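Local coordinates for protein Bug27 (Bordetella pertussis, PDB 2QPQ), which probably captures a small solute in the periplasm between two hinged lobes, as a Venus flytrap solute-binding protein of the Bug family, at residues L196-V201 with P211-V216; D92-I97 with A241-L246; G146-V151 with S290-Q295. One frame throughout, in Å; residues are numbered along the deposited sequence.

Overall arrangement
Bug27 illustrates how a two-lobed protein is tied together by contacts of very different sequence span. Along the chain the segments run 92-97, 146-151, 196-201, 211-216, 241-246, 290-295, so contact 1 is short-range and lies within the spans of both others, whereas contacts 2 and 3 interleave. Contacts 1 and 2 sit on opposite sides of the chain's centre, their own centres 35 Å apart, yet strand 93-109, which begins in contact 2, pairs farther on with strand 196-201 of contact 1; one strand thus joins the two regions, consistent with the connected lobes of a Venus flytrap. Contact 3, between helices 141-153 and 275-296, touches contact 1, V216 CG1 packing 3.8 Å from L149 CD1.

Contact 1: L196-V201 with P211-V216; sequences LQALAV and PEVPTV
V201, the last residue of strand 196-201, forms a single beta bridge with T215 in the loop that follows, within the alpha/beta fold of this Venus flytrap protein. The case illustrates how a loop can be pinned to a strand without becoming one itself. V201 bonds with both neighbours of T215, in the pattern of a parallel bridge: its N donates to P214 O at 2.9 Å, with an N-H...O angle of 156°, and its O accepts from V216 N. Two CA-H...O contacts accompany these bonds, the shorter from A200 CA to P214 O at 3.1 Å. The T215 methyl CG2 lies 4.0 Å from V201 CG2, while T215 OG1 is hydrogen-bonded to E218 N, three residues on.

The tight part lies on V213. Its CG2, anti to the backbone N, comes over the strand backbone at 3.6 Å from A200 CA, with A198 CB and V201 CG1 each 4.0 Å from the same methyl. Together with an approach to L199 C, this one branch meets every residue from A198 to V201. Beyond the bridge A200 CB packs 3.6 Å from V216 CG2; both residues are buried, and L117 of helix 117-123 touches both.

The outer side is looser. A198 is partly exposed although its CB meets V213, and P214, likewise partly exposed, adds its ring to the contact by setting CG 3.7 Å from L199 O.

Contact 2: D92-I97 with A241-L246; sequences DFAAVI and AVRQKL
R243 of helix 240-254 reaches across to A95 and lies against A94, an instance of helix-on-sheet packing in the alpha/beta fold in which one long side chain bonds directly to a strand backbone. The helix segment runs roughly parallel to strand 93-97, the two axes 7.7 Å apart and inclined by 26°.

Hydrogen bonding rests on one acceptor. A95 O takes both R243 NE and R243 NH2, each at 2.8 Å; it lies near the guanidinium plane, and R243 grips it side-on through these two nitrogens. The two donors meet the oxygen differently: NH2 approaches in the carbonyl plane on a lone pair, NE from a position tilted out of it. A bend at chi3 (65°) sets NE for this grip. Since A95 N donates to Q279 OE1, both backbone polar groups of A95 are held by side chains, one from each of two helices.

Van der Waals contact comes from the residues on either side of A95. A94 CB stands over one guanidinium face, offset toward its rim and 3.6 Å from R243 NE. V96, which with I97 forms a classic beta bulge opposite L232, sends a branch to the helix, where it meets the R243 carbonyl and the L246 side chain: V96 CG1, anti to the backbone N, ends 3.6 Å from R243 O and makes the apolar pair of the contact with L246 CB, at 3.7 Å.

Contact 3: G146-V151 with S290-Q295; sequences GELLNV and SALTKQ
L148 and V151 of helix 141-153 meet L292 of helix 275-296 in a helix-helix packing that joins two distant parts of the alpha/beta chain. The local axes cross at 68° and approach to 10.6 Å, a separation spanned mainly by side chains. It is an example of how a single leucine can carry the centre of a small interhelical contact: L292 is buried, while the residues it meets, E147, L148 and V151, are partly exposed.

The first segment enters the contact at E147. Its CB points toward the other helix, but the side chain then folds away, chi2 of -55° turning CD aside, and the carboxylate bonds through OE2 to Y133 OH. What remains near L292 is chiefly backbone, with E147 O 4.5 Å from L292 CD1.

L148 follows, and its side chain crosses that of L292 at about a right angle. L292 CG is anti to the backbone N (chi1 178°), and the two branches beyond it lie against the start of L148 from one side: CD2 is 4.0 Å from L148 CB, and CD1 4.1 Å from L148 CA. L148 also touches Y224, so the same side chain links this interface to a loop.

One helical turn on comes V151, which also touches I296, a residue that E147 meets as well. Exposed Q295 lies beside V151 at the outer part of the contact. L144, about one turn before L148 on helix 141-153, also touches L292. V151 slides past L292 in the opposite direction, its CG2 ending 4.0 Å from L292 CD1.

Contact 1: L196-V201 with P211-V216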
loop_
_atom_site.group_PDB
_atom_site.type_symbol
_atom_site.label_atom_id
_atom_site.label_comp_id
_atom_site.label_asym_id
_atom_site.label_seq_id
_atom_site.Cartn_x
_atom_site.Cartn_y
_atom_site.Cartn_z
ATOM N N LEU A 196 -18.969 -7.329 7.372
ATOM C CA LEU A 196 -18.848 -6.566 6.129
ATOM C C LEU A 196 -19.013 -7.520 4.969
ATOM O O LEU A 196 -18.711 -8.706 5.083
ATOM C CB LEU A 196 -17.444 -5.948 5.980
ATOM C CG LEU A 196 -17.072 -4.914 7.059
ATOM C CD1 LEU A 196 -15.610 -4.602 6.987
ATOM C CD2 LEU A 196 -17.899 -3.608 6.897
ATOM N N GLN A 197 -19.383 -6.948 3.836
ATOM C CA GLN A 197 -19.426 -7.635 2.577
ATOM C C GLN A 197 -18.434 -6.971 1.624
ATOM O O GLN A 197 -18.349 -5.754 1.588
ATOM C CB GLN A 197 -20.822 -7.437 2.083
ATOM C CG GLN A 197 -21.210 -8.054 0.796
ATOM C CD GLN A 197 -22.701 -7.850 0.618
ATOM O OE1 GLN A 197 -23.495 -8.345 1.446
ATOM N NE2 GLN A 197 -23.097 -7.061 -0.408
ATOM N N ALA A 198 -17.689 -7.779 0.876
ATOM C CA ALA A 198 -16.731 -7.289 -0.094
ATOM C C ALA A 198 -17.279 -7.308 -1.526
ATOM O O ALA A 198 -17.711 -8.352 -2.022
ATOM C CB ALA A 198 -15.425 -8.085 0.009
ATOM N N LEU A 199 -17.263 -6.150 -2.179
ATOM C CA LEU A 199 -17.738 -6.028 -3.546
ATOM C C LEU A 199 -16.694 -6.395 -4.623
ATOM O O LEU A 199 -17.026 -6.944 -5.690
ATOM C CB LEU A 199 -18.289 -4.618 -3.752
ATOM C CG LEU A 199 -19.511 -4.228 -2.912
ATOM C CD1 LEU A 199 -20.044 -2.865 -3.382
ATOM C CD2 LEU A 199 -20.595 -5.318 -2.977
ATOM N N ALA A 200 -15.434 -6.077 -4.347
ATOM C CA ALA A 200 -14.331 -6.318 -5.278
ATOM C C ALA A 200 -13.027 -6.205 -4.543
ATOM O O ALA A 200 -12.959 -5.551 -3.474
ATOM C CB ALA A 200 -14.353 -5.301 -6.419
ATOM N N VAL A 201 -12.005 -6.851 -5.113
ATOM C CA VAL A 201 -10.604 -6.606 -4.798
ATOM C C VAL A 201 -9.936 -5.885 -5.959
ATOM O O VAL A 201 -10.333 -6.086 -7.112
ATOM C CB VAL A 201 -9.838 -7.895 -4.414
ATOM C CG1 VAL A 201 -10.501 -8.549 -3.209
ATOM C CG2 VAL A 201 -9.750 -8.889 -5.574
ATOM N N PRO A 211 -11.958 -15.997 -2.147
ATOM C CA PRO A 211 -12.048 -16.547 -3.506
ATOM C C PRO A 211 -13.386 -16.262 -4.199
ATOM O O PRO A 211 -13.455 -16.292 -5.427
ATOM C CB PRO A 211 -11.845 -18.056 -3.287
ATOM C CG PRO A 211 -12.298 -18.319 -1.859
ATOM C CD PRO A 211 -11.925 -17.054 -1.106
ATOM N N GLU A 212 -14.435 -16.009 -3.416
ATOM C CA GLU A 212 -15.741 -15.632 -3.953
ATOM C C GLU A 212 -15.891 -14.127 -4.187
ATOM O O GLU A 212 -16.955 -13.668 -4.649
ATOM C CB GLU A 212 -16.884 -16.161 -3.043
ATOM N N VAL A 213 -14.854 -13.347 -3.861
ATOM C CA VAL A 213 -14.910 -11.909 -4.220
ATOM C C VAL A 213 -14.146 -11.581 -5.507
ATOM O O VAL A 213 -12.950 -11.814 -5.622
ATOM C CB VAL A 213 -14.648 -10.906 -3.035
ATOM C CG1 VAL A 213 -13.573 -11.369 -2.141
ATOM C CG2 VAL A 213 -14.337 -9.498 -3.553
ATOM N N PRO A 214 -14.877 -11.092 -6.507
ATOM C CA PRO A 214 -14.316 -10.806 -7.819
ATOM C C PRO A 214 -13.344 -9.614 -7.787
ATOM O O PRO A 214 -13.404 -8.784 -6.847
ATOM C CB PRO A 214 -15.567 -10.503 -8.662
ATOM C CG PRO A 214 -16.584 -10.049 -7.677
ATOM C CD PRO A 214 -16.328 -10.845 -6.447
ATOM N N THR A 215 -12.439 -9.539 -8.769
ATOM C CA THR A 215 -11.614 -8.345 -8.950
ATOM C C THR A 215 -12.501 -7.237 -9.530
ATOM O O THR A 215 -13.581 -7.502 -10.074
ATOM C CB THR A 215 -10.474 -8.590 -9.947
ATOM O OG1 THR A 215 -11.038 -8.892 -11.245
ATOM C CG2 THR A 215 -9.570 -9.750 -9.489
ATOM N N VAL A 216 -12.055 -5.990 -9.444
ATOM C CA VAL A 216 -12.717 -4.918 -10.176
ATOM C C VAL A 216 -12.707 -5.178 -11.709
ATOM O O VAL A 216 -13.741 -4.994 -12.401
ATOM C CB VAL A 216 -12.060 -3.547 -9.883
ATOM C CG1 VAL A 216 -12.719 -2.448 -10.751
ATOM C CG2 VAL A 216 -12.136 -3.246 -8.338
#

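Contact 2: D92-I97 with A241-L246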
loop_
_atom_site.group_PDB
_atom_site.type_symbol
_atom_site.label_atom_id
_atom_site.label_comp_id
_atom_site.label_asym_id
_atom_site.label_seq_id
_atom_site.Cartn_x
_atom_site.Cartn_y
_atom_site.Cartn_z
ATOM N N ASP A 92 16.911 9.771 -5.885
ATOM C CA ASP A 92 17.455 9.830 -4.525
ATOM C C ASP A 92 17.295 8.536 -3.706
ATOM O O ASP A 92 17.646 8.497 -2.532
ATOM C CB ASP A 92 16.900 11.023 -3.747
ATOM C CG ASP A 92 17.402 12.353 -4.280
ATOM O OD1 ASP A 92 18.398 12.374 -5.043
ATOM O OD2 ASP A 92 16.777 13.379 -3.938
ATOM N N PHE A 93 16.707 7.525 -4.326
ATOM C CA PHE A 93 16.426 6.235 -3.715
ATOM C C PHE A 93 16.710 5.123 -4.711
ATOM O O PHE A 93 16.532 5.311 -5.928
ATOM C CB PHE A 93 14.954 6.161 -3.262
ATOM C CG PHE A 93 14.565 7.266 -2.314
ATOM C CD1 PHE A 93 14.789 7.142 -0.940
ATOM C CD2 PHE A 93 14.020 8.448 -2.794
ATOM C CE1 PHE A 93 14.460 8.200 -0.068
ATOM C CE2 PHE A 93 13.692 9.488 -1.916
ATOM C CZ PHE A 93 13.918 9.343 -0.574
ATOM N N ALA A 94 17.113 3.966 -4.177
ATOM C CA ALA A 94 17.365 2.763 -4.955
ATOM C C ALA A 94 16.668 1.617 -4.228
ATOM O O ALA A 94 16.755 1.466 -2.995
ATOM C CB ALA A 94 18.854 2.487 -5.042
ATOM N N ALA A 95 15.994 0.798 -5.003
ATOM C CA ALA A 95 15.192 -0.281 -4.439
ATOM C C ALA A 95 16.039 -1.458 -4.010
ATOM O O ALA A 95 17.058 -1.770 -4.635
ATOM C CB ALA A 95 14.170 -0.743 -5.483
ATOM N N VAL A 96 15.620 -2.115 -2.935
ATOM C CA VAL A 96 16.286 -3.328 -2.449
ATOM C C VAL A 96 15.404 -4.544 -2.643
ATOM O O VAL A 96 15.791 -5.533 -3.322
ATOM C CB VAL A 96 16.640 -3.204 -0.956
ATOM C CG1 VAL A 96 17.229 -4.534 -0.439
ATOM C CG2 VAL A 96 17.657 -2.032 -0.801
ATOM N N ILE A 97 14.197 -4.471 -2.091
ATOM C CA ILE A 97 13.307 -5.635 -2.152
ATOM C C ILE A 97 11.871 -5.233 -1.932
ATOM O O ILE A 97 11.600 -4.400 -1.077
ATOM C CB ILE A 97 13.721 -6.758 -1.108
ATOM C CG1 ILE A 97 12.849 -8.017 -1.244
ATOM C CG2 ILE A 97 13.697 -6.219 0.366
ATOM C CD1 ILE A 97 13.431 -9.244 -0.423
ATOM N N ALA A 241 26.111 -3.938 -5.128
ATOM C CA ALA A 241 26.594 -5.045 -4.241
ATOM C C ALA A 241 25.990 -4.953 -2.834
ATOM O O ALA A 241 25.689 -5.982 -2.182
ATOM C CB ALA A 241 28.113 -5.077 -4.145
ATOM N N VAL A 242 25.865 -3.728 -2.344
ATOM C CA VAL A 242 25.215 -3.474 -1.052
ATOM C C VAL A 242 23.703 -3.793 -1.120
ATOM O O VAL A 242 23.152 -4.480 -0.257
ATOM C CB VAL A 242 25.466 -2.004 -0.588
ATOM C CG1 VAL A 242 24.723 -1.713 0.720
ATOM C CG2 VAL A 242 27.005 -1.716 -0.431
ATOM N N ARG A 243 23.027 -3.300 -2.152
ATOM C CA ARG A 243 21.592 -3.615 -2.362
ATOM C C ARG A 243 21.341 -5.131 -2.415
ATOM O O ARG A 243 20.354 -5.643 -1.859
ATOM C CB ARG A 243 21.115 -2.941 -3.649
ATOM C CG ARG A 243 21.098 -1.399 -3.527
ATOM C CD ARG A 243 20.932 -0.739 -4.864
ATOM N NE ARG A 243 19.629 -1.032 -5.460
ATOM C CZ ARG A 243 19.306 -0.759 -6.718
ATOM N NH1 ARG A 243 20.190 -0.210 -7.566
ATOM N NH2 ARG A 243 18.102 -1.062 -7.148
ATOM N N GLN A 244 22.257 -5.847 -3.062
ATOM C CA GLN A 244 22.149 -7.324 -3.193
ATOM C C GLN A 244 22.416 -8.029 -1.882
ATOM O O GLN A 244 21.729 -8.988 -1.533
ATOM C CB GLN A 244 23.064 -7.835 -4.317
ATOM C CG GLN A 244 22.406 -7.553 -5.641
ATOM C CD GLN A 244 23.272 -7.836 -6.848
ATOM O OE1 GLN A 244 24.493 -8.049 -6.751
ATOM N NE2 GLN A 244 22.638 -7.812 -8.006
ATOM N N LYS A 245 23.355 -7.510 -1.114
ATOM C CA LYS A 245 23.621 -8.045 0.229
ATOM C C LYS A 245 22.411 -7.906 1.160
ATOM O O LYS A 245 22.012 -8.860 1.850
ATOM C CB LYS A 245 24.877 -7.393 0.820
ATOM C CG LYS A 245 26.119 -8.005 0.184
ATOM C CD LYS A 245 27.463 -7.401 0.629
ATOM C CE LYS A 245 27.700 -5.979 0.073
ATOM N NZ LYS A 245 28.376 -5.159 1.111
ATOM N N LEU A 246 21.811 -6.716 1.145
ATOM C CA LEU A 246 20.567 -6.483 1.848
ATOM C C LEU A 246 19.416 -7.342 1.335
ATOM O O LEU A 246 18.727 -7.982 2.145
ATOM C CB LEU A 246 20.201 -5.003 1.791
ATOM C CG LEU A 246 21.044 -4.086 2.702
ATOM C CD1 LEU A 246 20.747 -2.669 2.282
ATOM C CD2 LEU A 246 20.701 -4.276 4.185
#

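Contact 3: G146-V151 with S290-Q295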
loop_
_atom_site.group_PDB
_atom_site.type_symbol
_atom_site.label_atom_id
_atom_site.label_comp_id
_atom_site.label_asym_id
_atom_site.label_seq_id
_atom_site.Cartn_x
_atom_site.Cartn_y
_atom_site.Cartn_z
ATOM N N GLY A 146 -10.318 4.175 -5.479
ATOM C CA GLY A 146 -11.715 4.687 -5.699
ATOM C C GLY A 146 -11.719 5.709 -6.828
ATOM O O GLY A 146 -12.636 5.753 -7.659
ATOM N N GLU A 147 -10.709 6.571 -6.863
ATOM C CA GLU A 147 -10.623 7.537 -7.952
ATOM C C GLU A 147 -10.355 6.858 -9.303
ATOM O O GLU A 147 -10.893 7.263 -10.321
ATOM C CB GLU A 147 -9.584 8.607 -7.623
ATOM C CG GLU A 147 -10.077 9.559 -6.484
ATOM C CD GLU A 147 -11.426 10.190 -6.817
ATOM O OE1 GLU A 147 -11.517 10.770 -7.911
ATOM O OE2 GLU A 147 -12.405 10.111 -6.004
ATOM N N LEU A 148 -9.534 5.808 -9.306
ATOM C CA LEU A 148 -9.276 5.072 -10.528
ATOM C C LEU A 148 -10.552 4.420 -11.028
ATOM O O LEU A 148 -10.815 4.394 -12.239
ATOM C CB LEU A 148 -8.179 4.016 -10.307
ATOM C CG LEU A 148 -7.751 3.152 -11.504
ATOM C CD1 LEU A 148 -7.168 4.022 -12.640
ATOM C CD2 LEU A 148 -6.744 2.107 -11.006
ATOM N N LEU A 149 -11.346 3.880 -10.116
ATOM C CA LEU A 149 -12.628 3.339 -10.528
ATOM C C LEU A 149 -13.522 4.417 -11.157
ATOM O O LEU A 149 -14.158 4.168 -12.193
ATOM C CB LEU A 149 -13.329 2.676 -9.362
ATOM C CG LEU A 149 -14.664 1.947 -9.643
ATOM C CD1 LEU A 149 -14.508 0.862 -10.719
ATOM C CD2 LEU A 149 -15.165 1.359 -8.350
ATOM N N ASN A 150 -13.591 5.587 -10.518
ATOM C CA ASN A 150 -14.365 6.730 -11.036
ATOM C C ASN A 150 -13.959 7.065 -12.458
ATOM O O ASN A 150 -14.820 7.231 -13.317
ATOM C CB ASN A 150 -14.172 8.020 -10.214
ATOM C CG ASN A 150 -15.072 8.116 -8.968
ATOM O OD1 ASN A 150 -14.791 8.932 -8.084
ATOM N ND2 ASN A 150 -16.147 7.326 -8.897
ATOM N N VAL A 151 -12.655 7.212 -12.664
ATOM C CA VAL A 151 -12.088 7.587 -13.967
ATOM C C VAL A 151 -12.342 6.460 -14.994
ATOM O O VAL A 151 -12.770 6.734 -16.111
ATOM C CB VAL A 151 -10.569 7.953 -13.832
ATOM C CG1 VAL A 151 -9.880 8.093 -15.186
ATOM C CG2 VAL A 151 -10.390 9.256 -13.034
ATOM N N SER A 290 1.039 9.490 -11.062
ATOM C CA SER A 290 1.113 10.934 -11.354
ATOM C C SER A 290 0.111 11.298 -12.432
ATOM O O SER A 290 -0.519 12.369 -12.377
ATOM C CB SER A 290 2.531 11.333 -11.767
ATOM O OG SER A 290 3.244 11.622 -10.575
ATOM N N ALA A 291 -0.028 10.401 -13.399
ATOM C CA ALA A 291 -0.993 10.588 -14.488
ATOM C C ALA A 291 -2.450 10.630 -13.968
ATOM O O ALA A 291 -3.253 11.517 -14.333
ATOM C CB ALA A 291 -0.818 9.486 -15.516
ATOM N N LEU A 292 -2.787 9.668 -13.120
ATOM C CA LEU A 292 -4.091 9.605 -12.479
ATOM C C LEU A 292 -4.392 10.832 -11.629
ATOM O O LEU A 292 -5.463 11.411 -11.751
ATOM C CB LEU A 292 -4.201 8.339 -11.608
ATOM C CG LEU A 292 -5.521 8.153 -10.829
ATOM C CD1 LEU A 292 -6.740 8.086 -11.780
ATOM C CD2 LEU A 292 -5.404 6.910 -9.945
ATOM N N THR A 293 -3.480 11.212 -10.740
ATOM C CA THR A 293 -3.745 12.348 -9.851
ATOM C C THR A 293 -3.711 13.705 -10.608
ATOM O O THR A 293 -4.340 14.679 -10.175
ATOM C CB THR A 293 -2.810 12.370 -8.620
ATOM O OG1 THR A 293 -1.447 12.457 -9.046
ATOM C CG2 THR A 293 -2.994 11.135 -7.791
ATOM N N LYS A 294 -2.998 13.751 -11.728
ATOM C CA LYS A 294 -3.110 14.893 -12.654
ATOM C C LYS A 294 -4.522 14.963 -13.285
ATOM O O LYS A 294 -5.143 16.024 -13.240
ATOM C CB LYS A 294 -1.997 14.895 -13.705
ATOM C CG LYS A 294 -1.673 16.263 -14.324
ATOM C CD LYS A 294 -0.598 16.109 -15.415
ATOM C CE LYS A 294 -0.896 16.914 -16.671
ATOM N NZ LYS A 294 0.373 16.970 -17.519
ATOM N N GLN A 295 -5.042 13.850 -13.800
ATOM C CA GLN A 295 -6.431 13.793 -14.326
ATOM C C GLN A 295 -7.459 14.354 -13.338
ATOM O O GLN A 295 -8.287 15.206 -13.692
ATOM C CB GLN A 295 -6.872 12.367 -14.616
ATOM C CG GLN A 295 -6.197 11.642 -15.746
ATOM C CD GLN A 295 -6.727 10.204 -15.890
ATOM O OE1 GLN A 295 -7.891 9.999 -16.260
ATOM N NE2 GLN A 295 -5.879 9.213 -15.590
#